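PDB 2X8X: Tlr1789 protein from Thermosynechococcus elongatus, which probably helps insert proteins into, or move them across, the outer membrane as an Omp85-family protein, this chain being its N-terminal part of three POTRA domains. Local coordinates for residues Lys118-Tyr123 / Gly131-Thr136; Thr158-Asn163 / Ala214-Gln219. All coordinates share one frame; numbering follows the deposited sequence.

The two contacts lie in neighbouring POTRA domains strung along the chain, their centres about 26 Å apart, and they do not touch. Contact 1 is the partly buried one: in the middle domain it joins helix 109-125 to strand 132-139, an outer strand of the three-stranded sheet, through an amide bond, a bridging water, a ring face and methyl groups. Contact 2 lies on the surface of the last domain and joins the two outer strands, 154-161 and 208-217, by one ion pair that passes across the central strand 224-232. Close packing of helix on sheet thus contrasts with a single charged link between strands of one sheet.

Contact 1. Residues Lys118-Tyr123 / Gly131-Thr136; sequences KINTFY and GQVVGT
N120 reaches from helix 109-125 to the strand and engages both backbone polar atoms of V133, N directly and O through a water. Its OD1 accepts the amide hydrogen of V133 N at 2.9 Å, with an N-H...O angle of 158°; the donor lies in the carbonyl plane and meets a lone pair. The other half of the amide works through water 1, which accepts from N120 ND2 at 2.8 Å and donates to V133 O at 2.8 Å. With both arms engaged, the side-chain amide is held against rotation about its last torsion. OD1 of N120 also sits 3.2 Å from Q132 CA, beside the start of the strand.

One turn on, Y123 lays its ring against the chain that leads into the strand. Its first torsion (chi1 -69°), with CG beside the backbone N, turns the ring toward the 131-132 backbone. One ring face receives the bare G131 CA in a CH-pi contact, 4.1 Å from the centroid and offset toward the rim, and Y123 CD2 lies 3.4 Å from G131 C. The phenol hydroxyl extends beyond the contact to bond E151. On the inner side, I119 and V133 cross at about a right angle, with I119 CG2 3.7 Å from V133 CG2; both belong to the apolar layer between helix and sheet, where L147 touches I119 and V149 touches V133.

Strand 132-139 forms backbone bonds with strand 144-150, as between Q132 and A150. The N120 amide therefore supplies polar partners, directly and through water, to the backbone N and O of V133, on the outer strand of this POTRA sheet, while the methyl groups and the ring pack helix against strand.

Contact 2. Residues Thr158-Asn163 / Ala214-Gln219; sequences TYRFLN and ALEPGQ
R160 presents the end of its guanidinium group to the carboxylate of E216, the two side chains coming from opposite directions to form a salt bridge. R160 NH2 donates to E216 OE1 at 3.2 Å, with an N-H...O angle of 159°. The second hydrogen bond of the bridge, from R160 NH1 to E216 OE2, is weak at 3.5 Å. Both acceptors lie at the edge of the guanidinium, but the carboxylate is turned 58° against it, and NH2 meets OE1 from above the carboxylate plane; the pairing is two-pronged without being coplanar.

Extended chains make the reach possible: R160 is stretched from CG to NE, and E216 likewise beyond CG (chi2 -176°). Together they span the gap across strand 224-232, which lies between strands 154-161 and 208-217. The arginine passes over this central strand, touching I227 and N229, while Y159 and L215 point their side chains to the other face of the sheet, Y159 onto helix 175-179. At the surface of this POTRA domain, one moderate and one weak bond suggest a probably modest, largely electrostatic link between the outer strands, perhaps weakened further by solvent.

Contact 1. Residues Lys118-Tyr123 / Gly131-Thr136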
loop_
_atom_site.group_PDB
_atom_site.type_symbol
_atom_site.label_atom_id
_atom_site.label_comp_id
_atom_site.label_asym_id
_atom_site.label_seq_id
_atom_site.Cartn_x
_atom_site.Cartn_y
_atom_site.Cartn_z
ATOM N N LYS A 118 3.234 -6.856 3.473
ATOM C CA LYS A 118 2.967 -8.294 3.300
ATOM C C LYS A 118 2.054 -8.563 2.128
ATOM O O LYS A 118 2.179 -9.583 1.420
ATOM C CB LYS A 118 2.341 -8.853 4.585
ATOM C CG LYS A 118 3.497 -9.208 5.599
ATOM C CD LYS A 118 2.882 -9.790 6.881
ATOM C CE LYS A 118 2.235 -8.608 7.704
ATOM N NZ LYS A 118 2.903 -7.965 8.926
ATOM N N ILE A 119 1.083 -7.689 1.921
ATOM C CA ILE A 119 0.191 -7.913 0.744
ATOM C C ILE A 119 1.004 -7.752 -0.580
ATOM O O ILE A 119 0.886 -8.558 -1.513
ATOM C CB ILE A 119 -1.000 -6.950 0.796
ATOM C CG1 ILE A 119 -2.000 -7.353 1.871
ATOM C CG2 ILE A 119 -1.657 -6.856 -0.597
ATOM C CD1 ILE A 119 -3.047 -6.155 2.111
ATOM N N ASN A 120 1.800 -6.705 -0.668
ATOM C CA ASN A 120 2.575 -6.406 -1.915
ATOM C C ASN A 120 3.585 -7.495 -2.135
ATOM O O ASN A 120 3.875 -7.847 -3.276
ATOM C CB ASN A 120 3.284 -5.056 -1.806
ATOM C CG ASN A 120 2.294 -3.877 -1.738
ATOM O OD1 ASN A 120 1.126 -4.015 -2.144
ATOM N ND2 ASN A 120 2.755 -2.714 -1.245
ATOM N N THR A 121 4.101 -8.080 -1.036
ATOM C CA THR A 121 4.998 -9.226 -1.152
ATOM C C THR A 121 4.240 -10.464 -1.618
ATOM O O THR A 121 4.746 -11.210 -2.440
ATOM C CB THR A 121 5.756 -9.532 0.187
ATOM O OG1 THR A 121 6.509 -8.378 0.546
ATOM C CG2 THR A 121 6.693 -10.694 0.028
ATOM N N PHE A 122 3.034 -10.698 -1.126
ATOM C CA PHE A 122 2.231 -11.780 -1.676
ATOM C C PHE A 122 2.080 -11.647 -3.213
ATOM O O PHE A 122 2.369 -12.604 -3.946
ATOM C CB PHE A 122 0.884 -11.904 -0.998
ATOM C CG PHE A 122 -0.111 -12.753 -1.773
ATOM C CD1 PHE A 122 -0.151 -14.151 -1.580
ATOM C CD2 PHE A 122 -0.986 -12.157 -2.701
ATOM C CE1 PHE A 122 -1.078 -14.964 -2.299
ATOM C CE2 PHE A 122 -1.910 -12.933 -3.448
ATOM C CZ PHE A 122 -1.962 -14.349 -3.249
ATOM N N TYR A 123 1.712 -10.478 -3.713
ATOM C CA TYR A 123 1.657 -10.342 -5.187
ATOM C C TYR A 123 2.997 -10.642 -5.859
ATOM O O TYR A 123 3.055 -11.398 -6.825
ATOM C CB TYR A 123 1.238 -8.921 -5.574
ATOM C CG TYR A 123 -0.233 -8.639 -5.209
ATOM C CD1 TYR A 123 -1.257 -9.446 -5.701
ATOM C CD2 TYR A 123 -0.603 -7.528 -4.420
ATOM C CE1 TYR A 123 -2.647 -9.191 -5.370
ATOM C CE2 TYR A 123 -2.008 -7.270 -4.099
ATOM C CZ TYR A 123 -2.989 -8.098 -4.574
ATOM O OH TYR A 123 -4.343 -7.901 -4.306
ATOM N N GLY A 131 0.690 -6.185 -9.123
ATOM C CA GLY A 131 -0.275 -6.087 -8.049
ATOM C C GLY A 131 0.212 -5.278 -6.856
ATOM O O GLY A 131 1.365 -5.449 -6.439
ATOM N N GLN A 132 -0.627 -4.440 -6.246
ATOM C CA GLN A 132 -0.113 -3.718 -5.044
ATOM C C GLN A 132 -1.325 -3.056 -4.433
ATOM O O GLN A 132 -2.336 -2.879 -5.138
ATOM C CB GLN A 132 0.867 -2.598 -5.431
ATOM C CG GLN A 132 0.148 -1.567 -6.335
ATOM C CD GLN A 132 1.066 -0.378 -6.773
ATOM O OE1 GLN A 132 2.152 -0.201 -6.259
ATOM N NE2 GLN A 132 0.616 0.404 -7.745
ATOM N N VAL A 133 -1.179 -2.637 -3.168
ATOM C CA VAL A 133 -2.162 -1.804 -2.458
ATOM C C VAL A 133 -2.042 -0.428 -3.046
ATOM O O VAL A 133 -0.925 -0.003 -3.362
ATOM C CB VAL A 133 -1.841 -1.800 -0.946
ATOM C CG1 VAL A 133 -2.713 -0.815 -0.144
ATOM C CG2 VAL A 133 -2.072 -3.196 -0.410
ATOM N N VAL A 134 -3.170 0.258 -3.245
ATOM C CA VAL A 134 -3.195 1.602 -3.784
ATOM C C VAL A 134 -4.030 2.514 -2.887
ATOM O O VAL A 134 -4.970 2.063 -2.156
ATOM C CB VAL A 134 -3.810 1.659 -5.252
ATOM C CG1 VAL A 134 -2.947 0.901 -6.224
ATOM C CG2 VAL A 134 -5.169 1.042 -5.294
ATOM N N GLY A 135 -3.668 3.791 -2.891
ATOM C CA GLY A 135 -4.457 4.775 -2.152
ATOM C C GLY A 135 -4.034 4.828 -0.700
ATOM O O GLY A 135 -3.053 4.181 -0.289
ATOM N N THR A 136 -4.790 5.590 0.071
ATOM C CA THR A 136 -4.564 5.771 1.481
ATOM C C THR A 136 -5.584 4.891 2.227
ATOM O O THR A 136 -6.783 4.948 1.890
ATOM C CB THR A 136 -4.787 7.266 1.826
ATOM O OG1 THR A 136 -3.853 8.060 1.058
ATOM C CG2 THR A 136 -4.544 7.548 3.345
HETATM O O HOH W 1 1.427 -0.325 -1.834
#

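Contact 2. Residues Thr158-Asn163 / Ala214-Gln219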
loop_
_atom_site.group_PDB
_atom_site.type_symbol
_atom_site.label_atom_id
_atom_site.label_comp_id
_atom_site.label_asym_id
_atom_site.label_seq_id
_atom_site.Cartn_x
_atom_site.Cartn_y
_atom_site.Cartn_z
ATOM N N THR A 158 -3.925 -7.216 -27.278
ATOM C CA THR A 158 -3.896 -6.564 -28.594
ATOM C C THR A 158 -2.662 -7.076 -29.301
ATOM O O THR A 158 -1.564 -6.973 -28.730
ATOM C CB THR A 158 -3.680 -5.000 -28.438
ATOM O OG1 THR A 158 -4.632 -4.472 -27.482
ATOM C CG2 THR A 158 -3.728 -4.217 -29.846
ATOM N N TYR A 159 -2.827 -7.615 -30.515
ATOM C CA TYR A 159 -1.683 -7.962 -31.364
ATOM C C TYR A 159 -1.315 -6.813 -32.306
ATOM O O TYR A 159 -2.172 -6.276 -32.985
ATOM C CB TYR A 159 -1.920 -9.235 -32.221
ATOM C CG TYR A 159 -2.495 -10.397 -31.472
ATOM C CD1 TYR A 159 -2.087 -10.689 -30.158
ATOM C CD2 TYR A 159 -3.484 -11.202 -32.071
ATOM C CE1 TYR A 159 -2.677 -11.724 -29.435
ATOM C CE2 TYR A 159 -4.054 -12.251 -31.384
ATOM C CZ TYR A 159 -3.657 -12.509 -30.067
ATOM O OH TYR A 159 -4.213 -13.559 -29.394
ATOM N N ARG A 160 -0.040 -6.426 -32.361
ATOM C CA ARG A 160 0.352 -5.446 -33.369
ATOM C C ARG A 160 1.462 -6.070 -34.252
ATOM O O ARG A 160 2.546 -6.460 -33.741
ATOM C CB ARG A 160 0.850 -4.167 -32.681
ATOM C CG ARG A 160 -0.177 -3.486 -31.809
ATOM C CD ARG A 160 0.411 -2.214 -31.225
ATOM N NE ARG A 160 -0.683 -1.600 -30.462
ATOM C CZ ARG A 160 -0.520 -0.758 -29.460
ATOM N NH1 ARG A 160 0.692 -0.382 -29.088
ATOM N NH2 ARG A 160 -1.572 -0.305 -28.815
ATOM N N PHE A 161 1.173 -6.251 -35.527
ATOM C CA PHE A 161 2.148 -6.820 -36.443
ATOM C C PHE A 161 3.074 -5.770 -37.041
ATOM O O PHE A 161 2.631 -4.707 -37.447
ATOM C CB PHE A 161 1.436 -7.711 -37.468
ATOM C CG PHE A 161 0.717 -8.900 -36.811
ATOM C CD1 PHE A 161 -0.544 -8.739 -36.244
ATOM C CD2 PHE A 161 1.330 -10.156 -36.738
ATOM C CE1 PHE A 161 -1.228 -9.825 -35.604
ATOM C CE2 PHE A 161 0.667 -11.265 -36.122
ATOM C CZ PHE A 161 -0.594 -11.088 -35.545
ATOM N N LEU A 162 4.373 -6.057 -37.098
ATOM C CA LEU A 162 5.345 -5.027 -37.470
ATOM C C LEU A 162 6.336 -5.606 -38.418
ATOM O O LEU A 162 6.677 -6.783 -38.263
ATOM C CB LEU A 162 6.109 -4.522 -36.241
ATOM C CG LEU A 162 5.346 -4.097 -34.983
ATOM C CD1 LEU A 162 6.351 -3.819 -33.845
ATOM C CD2 LEU A 162 4.375 -2.897 -35.169
ATOM N N ASN A 163 6.797 -4.821 -39.412
ATOM C CA ASN A 163 7.809 -5.310 -40.377
ATOM C C ASN A 163 9.165 -5.212 -39.705
ATOM O O ASN A 163 9.246 -4.797 -38.547
ATOM C CB ASN A 163 7.800 -4.484 -41.678
ATOM C CG ASN A 163 8.067 -2.974 -41.451
ATOM O OD1 ASN A 163 8.569 -2.528 -40.394
ATOM N ND2 ASN A 163 7.705 -2.177 -42.454
ATOM N N ALA A 214 4.327 -5.387 -24.317
ATOM C CA ALA A 214 4.320 -4.031 -23.753
ATOM C C ALA A 214 2.983 -3.871 -23.047
ATOM O O ALA A 214 2.006 -4.491 -23.486
ATOM C CB ALA A 214 4.476 -3.022 -24.853
ATOM N N LEU A 215 2.906 -3.016 -22.023
ATOM C CA LEU A 215 1.661 -2.758 -21.278
ATOM C C LEU A 215 1.178 -1.347 -21.472
ATOM O O LEU A 215 1.958 -0.420 -21.415
ATOM C CB LEU A 215 1.891 -3.028 -19.783
ATOM C CG LEU A 215 2.384 -4.462 -19.460
ATOM C CD1 LEU A 215 2.758 -4.637 -17.974
ATOM C CD2 LEU A 215 1.334 -5.486 -19.839
ATOM N N GLU A 216 -0.108 -1.147 -21.718
ATOM C CA GLU A 216 -0.685 0.194 -21.684
ATOM C C GLU A 216 -1.836 0.230 -20.674
ATOM O O GLU A 216 -2.505 -0.795 -20.458
ATOM C CB GLU A 216 -1.145 0.575 -23.095
ATOM C CG GLU A 216 0.099 0.613 -24.038
ATOM C CD GLU A 216 -0.167 1.073 -25.475
ATOM O OE1 GLU A 216 -1.330 1.049 -25.981
ATOM O OE2 GLU A 216 0.842 1.436 -26.125
ATOM N N PRO A 217 -2.099 1.410 -20.081
ATOM C CA PRO A 217 -3.179 1.450 -19.052
ATOM C C PRO A 217 -4.538 1.157 -19.713
ATOM O O PRO A 217 -4.805 1.683 -20.807
ATOM C CB PRO A 217 -3.136 2.919 -18.520
ATOM C CG PRO A 217 -2.007 3.632 -19.290
ATOM C CD PRO A 217 -1.594 2.755 -20.460
ATOM N N GLY A 218 -5.370 0.298 -19.115
ATOM C CA GLY A 218 -6.746 0.118 -19.634
ATOM C C GLY A 218 -7.654 1.378 -19.603
ATOM O O GLY A 218 -7.284 2.495 -19.186
ATOM N N GLN A 219 -8.890 1.169 -20.035
ATOM C CA GLN A 219 -9.970 2.151 -19.777
ATOM C C GLN A 219 -10.217 2.451 -18.276
ATOM O O GLN A 219 -10.273 3.637 -17.850
ATOM C CB GLN A 219 -11.223 1.593 -20.423
ATOM C CG GLN A 219 -10.993 1.537 -21.905
ATOM C CD GLN A 219 -10.918 2.973 -22.509
ATOM O OE1 GLN A 219 -11.397 3.967 -21.908
ATOM N NE2 GLN A 219 -10.362 3.064 -23.718
#